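Local atomic coordinates of sulfide-quinone reductase (Aquifex aeolicus, PDB entry 3HYW), a protein that oxidises hydrogen sulfide with FAD as cofactor and passes the electrons to a quinone, building up polysulfur at its active site. Residues Pro189-Phe194 and Arg204-Leu209; Gly197-Ser202 and Val370-Gly375. All blocks are in the same frame, centred on the assembly; numbering follows the deposited sequence.

Contact 1 of 2, residues Pro189-Phe194 and Arg204-Leu209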
loop_
_atom_site.group_PDB
_atom_site.type_symbol
_atom_site.label_atom_id
_atom_site.label_comp_id
_atom_site.label_asym_id
_atom_site.label_seq_id
_atom_site.Cartn_x
_atom_site.Cartn_y
_atom_site.Cartn_z
ATOM N N PRO A 189 9.358 0.279 -13.615
ATOM C CA PRO A 189 9.620 1.199 -12.512
ATOM C C PRO A 189 9.040 0.677 -11.200
ATOM O O PRO A 189 9.502 1.052 -10.132
ATOM C CB PRO A 189 8.895 2.481 -12.939
ATOM C CG PRO A 189 7.837 2.021 -13.897
ATOM C CD PRO A 189 8.448 0.862 -14.619
ATOM N N TYR A 190 8.028 -0.183 -11.300
ATOM C CA TYR A 190 7.437 -0.840 -10.133
ATOM C C TYR A 190 6.769 -2.129 -10.580
ATOM O O TYR A 190 6.525 -2.322 -11.770
ATOM C CB TYR A 190 6.425 0.079 -9.432
ATOM C CG TYR A 190 5.391 0.673 -10.357
ATOM C CD1 TYR A 190 4.268 -0.059 -10.739
ATOM C CD2 TYR A 190 5.534 1.966 -10.855
ATOM C CE1 TYR A 190 3.316 0.479 -11.594
ATOM C CE2 TYR A 190 4.579 2.517 -11.717
ATOM C CZ TYR A 190 3.480 1.762 -12.080
ATOM O OH TYR A 190 2.524 2.282 -12.920
ATOM N N LEU A 191 6.470 -3.009 -9.632
ATOM C CA LEU A 191 5.805 -4.274 -9.942
ATOM C C LEU A 191 4.428 -4.017 -10.544
ATOM O O LEU A 191 3.730 -3.107 -10.119
ATOM C CB LEU A 191 5.652 -5.098 -8.669
ATOM C CG LEU A 191 6.648 -6.197 -8.291
ATOM C CD1 LEU A 191 8.078 -5.933 -8.745
ATOM C CD2 LEU A 191 6.568 -6.435 -6.798
ATOM N N GLY A 192 4.032 -4.822 -11.524
ATOM C CA GLY A 192 2.703 -4.691 -12.101
ATOM C C GLY A 192 2.511 -3.438 -12.940
ATOM O O GLY A 192 1.376 -2.985 -13.129
ATOM N N HIS A 193 3.621 -2.871 -13.421
ATOM C CA HIS A 193 3.601 -1.812 -14.433
ATOM C C HIS A 193 3.231 -2.380 -15.802
ATOM O O HIS A 193 2.420 -1.790 -16.522
ATOM C CB HIS A 193 4.963 -1.106 -14.497
ATOM C CG HIS A 193 5.034 0.000 -15.503
ATOM N ND1 HIS A 193 5.320 -0.220 -16.834
ATOM C CD2 HIS A 193 4.895 1.340 -15.365
ATOM C CE1 HIS A 193 5.337 0.933 -17.476
ATOM N NE2 HIS A 193 5.080 1.895 -16.609
ATOM N N PHE A 194 3.856 -3.508 -16.163
ATOM C CA PHE A 194 3.535 -4.276 -17.381
ATOM C C PHE A 194 3.829 -3.568 -18.714
ATOM O O PHE A 194 3.420 -4.046 -19.768
ATOM C CB PHE A 194 2.072 -4.749 -17.390
ATOM C CG PHE A 194 1.669 -5.582 -16.196
ATOM C CD1 PHE A 194 2.476 -6.626 -15.736
ATOM C CD2 PHE A 194 0.449 -5.345 -15.560
ATOM C CE1 PHE A 194 2.086 -7.404 -14.632
ATOM C CE2 PHE A 194 0.041 -6.120 -14.462
ATOM C CZ PHE A 194 0.864 -7.153 -13.997
ATOM N N ARG A 204 -0.108 -2.683 -6.343
ATOM C CA ARG A 204 -0.512 -3.084 -4.999
ATOM C C ARG A 204 -0.833 -4.580 -4.935
ATOM O O ARG A 204 -0.449 -5.259 -3.980
ATOM C CB ARG A 204 -1.716 -2.232 -4.565
ATOM C CG ARG A 204 -2.006 -2.167 -3.073
ATOM C CD ARG A 204 -2.741 -0.860 -2.729
ATOM N NE ARG A 204 -1.819 0.157 -2.220
ATOM C CZ ARG A 204 -1.962 1.476 -2.360
ATOM N NH1 ARG A 204 -2.995 1.991 -3.013
ATOM N NH2 ARG A 204 -1.055 2.293 -1.837
ATOM N N LEU A 205 -1.524 -5.081 -5.958
ATOM C CA LEU A 205 -1.893 -6.494 -6.078
ATOM C C LEU A 205 -0.680 -7.423 -6.189
ATOM O O LEU A 205 -0.605 -8.429 -5.487
ATOM C CB LEU A 205 -2.815 -6.701 -7.297
ATOM C CG LEU A 205 -3.437 -8.075 -7.594
ATOM C CD1 LEU A 205 -4.795 -7.917 -8.281
ATOM C CD2 LEU A 205 -2.532 -8.990 -8.429
ATOM N N VAL A 206 0.242 -7.102 -7.097
ATOM C CA VAL A 206 1.417 -7.948 -7.329
ATOM C C VAL A 206 2.390 -7.872 -6.150
ATOM O O VAL A 206 2.983 -8.878 -5.773
ATOM C CB VAL A 206 2.142 -7.606 -8.659
ATOM C CG1 VAL A 206 3.411 -8.445 -8.816
ATOM C CG2 VAL A 206 1.223 -7.843 -9.840
ATOM N N GLU A 207 2.550 -6.678 -5.581
ATOM C CA GLU A 207 3.374 -6.494 -4.382
ATOM C C GLU A 207 2.891 -7.379 -3.233
ATOM O O GLU A 207 3.692 -8.082 -2.615
ATOM C CB GLU A 207 3.381 -5.033 -3.935
ATOM C CG GLU A 207 4.376 -4.151 -4.662
ATOM C CD GLU A 207 4.278 -2.691 -4.248
ATOM O OE1 GLU A 207 3.372 -2.341 -3.458
ATOM O OE2 GLU A 207 5.107 -1.888 -4.716
ATOM N N ASP A 208 1.584 -7.348 -2.959
ATOM C CA ASP A 208 1.001 -8.142 -1.870
ATOM C C ASP A 208 1.145 -9.629 -2.147
ATOM O O ASP A 208 1.374 -10.420 -1.236
ATOM C CB ASP A 208 -0.485 -7.817 -1.673
ATOM C CG ASP A 208 -0.712 -6.499 -0.976
ATOM O OD1 ASP A 208 0.270 -5.767 -0.714
ATOM O OD2 ASP A 208 -1.887 -6.196 -0.682
ATOM N N LEU A 209 1.009 -9.987 -3.416
ATOM C CA LEU A 209 1.111 -11.362 -3.879
ATOM C C LEU A 209 2.530 -11.912 -3.738
ATOM O O LEU A 209 2.714 -13.045 -3.300
ATOM C CB LEU A 209 0.657 -11.431 -5.337
ATOM C CG LEU A 209 0.546 -12.776 -6.042
ATOM C CD1 LEU A 209 -0.659 -13.557 -5.526
ATOM C CD2 LEU A 209 0.429 -12.533 -7.531
HETATM O O HOH W 1 6.677 -2.160 -6.901
#
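V206 has CG1 anti to its backbone N (chi1 176°) and CG2 anti to its carbonyl carbon, and this divides its two methyls between different residues of a type II beta turn, Y190 to H193, that precedes helix 202-212. CG1 packs against L191, 4.0 Å from CG of that residue, while CG2 lies 4.2 Å from CA of G192. CG2 also approaches the ring of F194 obliquely near CZ. The branched valine suits the place because its two methyls can meet different residues. G192 suits the third position of the turn, where positive phi (70°) favours glycine and V206 CG2 already lies close to its CA. This CA also lies over one face of the F194 ring, offset toward the rim; the nearest atoms of F194 and the bound octathiocane are about 4 Å apart, so the turn backs part of the sulfur pocket. L191 reaches past V206 with CD2, which lies against the aliphatic stem of E207 at CG, 3.8 Å away. Y161 of helix 158-173 touches L191 and V206. The E207 carboxylate joins the turn through a water that accepts from L191 N at 2.9 Å and donates to E207 OE2 at 2.7 Å.

Contact 2 of 2, residues Gly197-Ser202 and Val370-Gly375. With LMT (dodecyl-beta-D-maltoside), chain I.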
loop_
_atom_site.group_PDB
_atom_site.type_symbol
_atom_site.label_atom_id
_atom_site.label_comp_id
_atom_site.label_asym_id
_atom_site.label_seq_id
_atom_site.Cartn_x
_atom_site.Cartn_y
_atom_site.Cartn_z
ATOM N N GLY A 197 1.837 1.282 -17.594
ATOM C CA GLY A 197 1.604 2.193 -16.470
ATOM C C GLY A 197 0.627 1.631 -15.451
ATOM O O GLY A 197 -0.094 2.375 -14.785
ATOM N N GLY A 198 0.603 0.308 -15.327
ATOM C CA GLY A 198 -0.289 -0.357 -14.386
ATOM C C GLY A 198 -1.698 -0.530 -14.926
ATOM O O GLY A 198 -2.115 0.165 -15.864
ATOM N N ILE A 199 -2.424 -1.474 -14.331
ATOM C CA ILE A 199 -3.830 -1.697 -14.638
ATOM C C ILE A 199 -4.560 -1.681 -13.312
ATOM O O ILE A 199 -4.439 -2.614 -12.518
ATOM C CB ILE A 199 -4.062 -3.037 -15.393
ATOM C CG1 ILE A 199 -3.365 -3.005 -16.765
ATOM C CG2 ILE A 199 -5.554 -3.289 -15.585
ATOM C CD1 ILE A 199 -3.067 -4.382 -17.353
ATOM N N GLY A 200 -5.305 -0.607 -13.069
ATOM C CA GLY A 200 -5.921 -0.379 -11.759
ATOM C C GLY A 200 -4.856 -0.483 -10.687
ATOM O O GLY A 200 -3.750 0.030 -10.855
ATOM N N ALA A 201 -5.174 -1.183 -9.605
ATOM C CA ALA A 201 -4.224 -1.402 -8.519
ATOM C C ALA A 201 -3.355 -2.658 -8.720
ATOM O O ALA A 201 -3.144 -3.425 -7.780
ATOM C CB ALA A 201 -4.966 -1.452 -7.177
ATOM N N SER A 202 -2.834 -2.850 -9.936
ATOM C CA SER A 202 -1.968 -3.998 -10.244
ATOM C C SER A 202 -0.644 -3.999 -9.466
ATOM O O SER A 202 -0.125 -5.063 -9.134
ATOM C CB SER A 202 -1.685 -4.085 -11.751
ATOM O OG SER A 202 -1.085 -2.894 -12.233
ATOM N N VAL A 370 -11.002 -0.301 -16.229
ATOM C CA VAL A 370 -10.130 -1.433 -15.950
ATOM C C VAL A 370 -10.834 -2.387 -14.989
ATOM O O VAL A 370 -11.739 -1.985 -14.256
ATOM C CB VAL A 370 -8.756 -1.011 -15.336
ATOM C CG1 VAL A 370 -7.950 -0.154 -16.303
ATOM C CG2 VAL A 370 -8.935 -0.310 -13.988
ATOM N N ILE A 371 -10.422 -3.652 -15.013
ATOM C CA ILE A 371 -10.809 -4.622 -13.984
ATOM C C ILE A 371 -9.560 -5.363 -13.532
ATOM O O ILE A 371 -8.794 -5.843 -14.361
ATOM C CB ILE A 371 -11.875 -5.642 -14.487
ATOM C CG1 ILE A 371 -13.149 -4.911 -14.932
ATOM C CG2 ILE A 371 -12.202 -6.664 -13.384
ATOM C CD1 ILE A 371 -14.178 -5.789 -15.633
ATOM N N THR A 372 -9.350 -5.424 -12.220
ATOM C CA THR A 372 -8.226 -6.157 -11.645
ATOM C C THR A 372 -8.736 -7.087 -10.560
ATOM O O THR A 372 -9.233 -6.641 -9.519
ATOM C CB THR A 372 -7.160 -5.232 -11.049
ATOM O OG1 THR A 372 -7.764 -4.372 -10.069
ATOM C CG2 THR A 372 -6.551 -4.404 -12.120
ATOM N N LYS A 373 -8.630 -8.383 -10.828
ATOM C CA LYS A 373 -9.188 -9.397 -9.949
ATOM C C LYS A 373 -8.240 -10.574 -9.866
ATOM O O LYS A 373 -7.350 -10.733 -10.704
ATOM C CB LYS A 373 -10.565 -9.850 -10.446
ATOM C CG LYS A 373 -11.665 -8.838 -10.168
ATOM C CD LYS A 373 -13.030 -9.312 -10.632
ATOM C CE LYS A 373 -14.113 -8.328 -10.191
ATOM N NZ LYS A 373 -15.466 -8.715 -10.681
ATOM N N MET A 374 -8.432 -11.391 -8.844
ATOM C CA MET A 374 -7.599 -12.555 -8.630
ATOM C C MET A 374 -8.429 -13.631 -7.951
ATOM O O MET A 374 -9.244 -13.331 -7.081
ATOM C CB MET A 374 -6.392 -12.182 -7.774
ATOM C CG MET A 374 -5.382 -13.287 -7.625
ATOM S SD MET A 374 -4.369 -13.003 -6.185
ATOM C CE MET A 374 -4.179 -14.703 -5.638
ATOM N N GLY A 375 -8.229 -14.876 -8.368
ATOM C CA GLY A 375 -8.959 -16.008 -7.811
ATOM C C GLY A 375 -8.669 -17.282 -8.573
ATOM O O GLY A 375 -8.047 -17.253 -9.639
HETATM C C1B LMT I . -15.085 -15.023 -7.644
HETATM C C2B LMT I . -15.562 -16.466 -7.402
HETATM C C3B LMT I . -16.538 -16.557 -6.230
HETATM C C4B LMT I . -15.939 -15.890 -4.995
HETATM C C5B LMT I . -15.584 -14.436 -5.328
HETATM C C6B LMT I . -14.998 -13.687 -4.133
HETATM O O1B LMT I . -16.093 -14.242 -8.302
HETATM O O2B LMT I . -16.170 -17.002 -8.582
HETATM O O3B LMT I . -16.840 -17.928 -5.947
HETATM O "O4'" LMT I . -16.869 -15.970 -3.907
HETATM O O5B LMT I . -14.650 -14.400 -6.420
HETATM O O6B LMT I . -13.690 -14.185 -3.824
HETATM C "C1'" LMT I . -16.008 -12.164 -11.998
HETATM C "C2'" LMT I . -15.866 -13.686 -12.031
HETATM C "C3'" LMT I . -16.336 -14.319 -10.724
HETATM C "C4'" LMT I . -15.627 -13.676 -9.531
HETATM C "C5'" LMT I . -15.868 -12.165 -9.576
HETATM C "C6'" LMT I . -15.187 -11.441 -8.421
HETATM O "O1'" LMT I . -15.363 -11.632 -13.156
HETATM O "O2'" LMT I . -16.613 -14.230 -13.124
HETATM O "O3'" LMT I . -16.070 -15.724 -10.762
HETATM O "O5'" LMT I . -15.383 -11.637 -10.819
HETATM O "O6'" LMT I . -16.142 -10.612 -7.747
HETATM C C1 LMT I . -15.934 -10.412 -13.634
HETATM C C2 LMT I . -16.439 -10.577 -15.065
HETATM C C3 LMT I . -15.329 -10.984 -16.031
HETATM C C4 LMT I . -15.837 -10.983 -17.470
HETATM C C5 LMT I . -15.181 -12.085 -18.295
HETATM C C6 LMT I . -15.546 -11.942 -19.769
HETATM C C7 LMT I . -15.238 -13.217 -20.545
HETATM C C8 LMT I . -16.514 -13.934 -20.976
HETATM C C9 LMT I . -16.890 -15.033 -19.988
HETATM C C10 LMT I . -18.289 -15.570 -20.267
HETATM C C11 LMT I . -18.236 -17.014 -20.751
HETATM C C12 LMT I . -19.437 -17.789 -20.259
#
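Strand 369-375, an outermost strand, within this chain, of the three-stranded antiparallel sheet, packs one face against the loop that leads into helix 202-212, close to the octathiocane pocket. I199, V370 and T372 carry most of this meeting. V370 and T372, two residues apart, both point toward the loop, and their beta-branched side chains suit a strand. CG2 of I199 is anti to its backbone N and lies 3.9 Å from V370 CB. V370 also turns a methyl to the loop: its CG2 sits close over the CA of G200, at 3.7 Å, and the positive phi of G200 (52°) favours glycine. F358 of the adjacent strand 355-361 touches both I199 and T372. The loop is braced internally: I199 N donates to S202 OG at 2.9 Å, nearly straight at 171°, and S202 in turn is bonded to the O of G192. A201 stands at the N-cap of the helix and packs on D208 of the third subunit. Farther along the strand, K373 runs out as an extended chain to a bound dodecyl maltoside, where its NZ donates to the sugar ring oxygen O5' at 2.9 Å. An alanine in its place would probably leave O5' without this donor and open a gap beside C6' of the detergent. The lysine stem adds to the contact, for K373 CD also lies against the sugar, 3.3 Å from O5'.

Overall arrangement
Contact 1 is buried and contact 2 lies nearer the surface, yet both draw on the single loop between strand 182-185 and helix 202-212, and their segments alternate along the chain. In contact 1 the loop folds back on its own helix; in contact 2 its later part meets a strand distant in sequence. Each joins apolar side chains to a positive-phi glycine, but 189-194 with 204-209 adds a water bridge to a carboxylate, whereas 370-375 sends a lysine to a detergent sugar. The two are stitched together through S202 and by H193 O with G198 N (3.0 Å), a probable hydrogen bond.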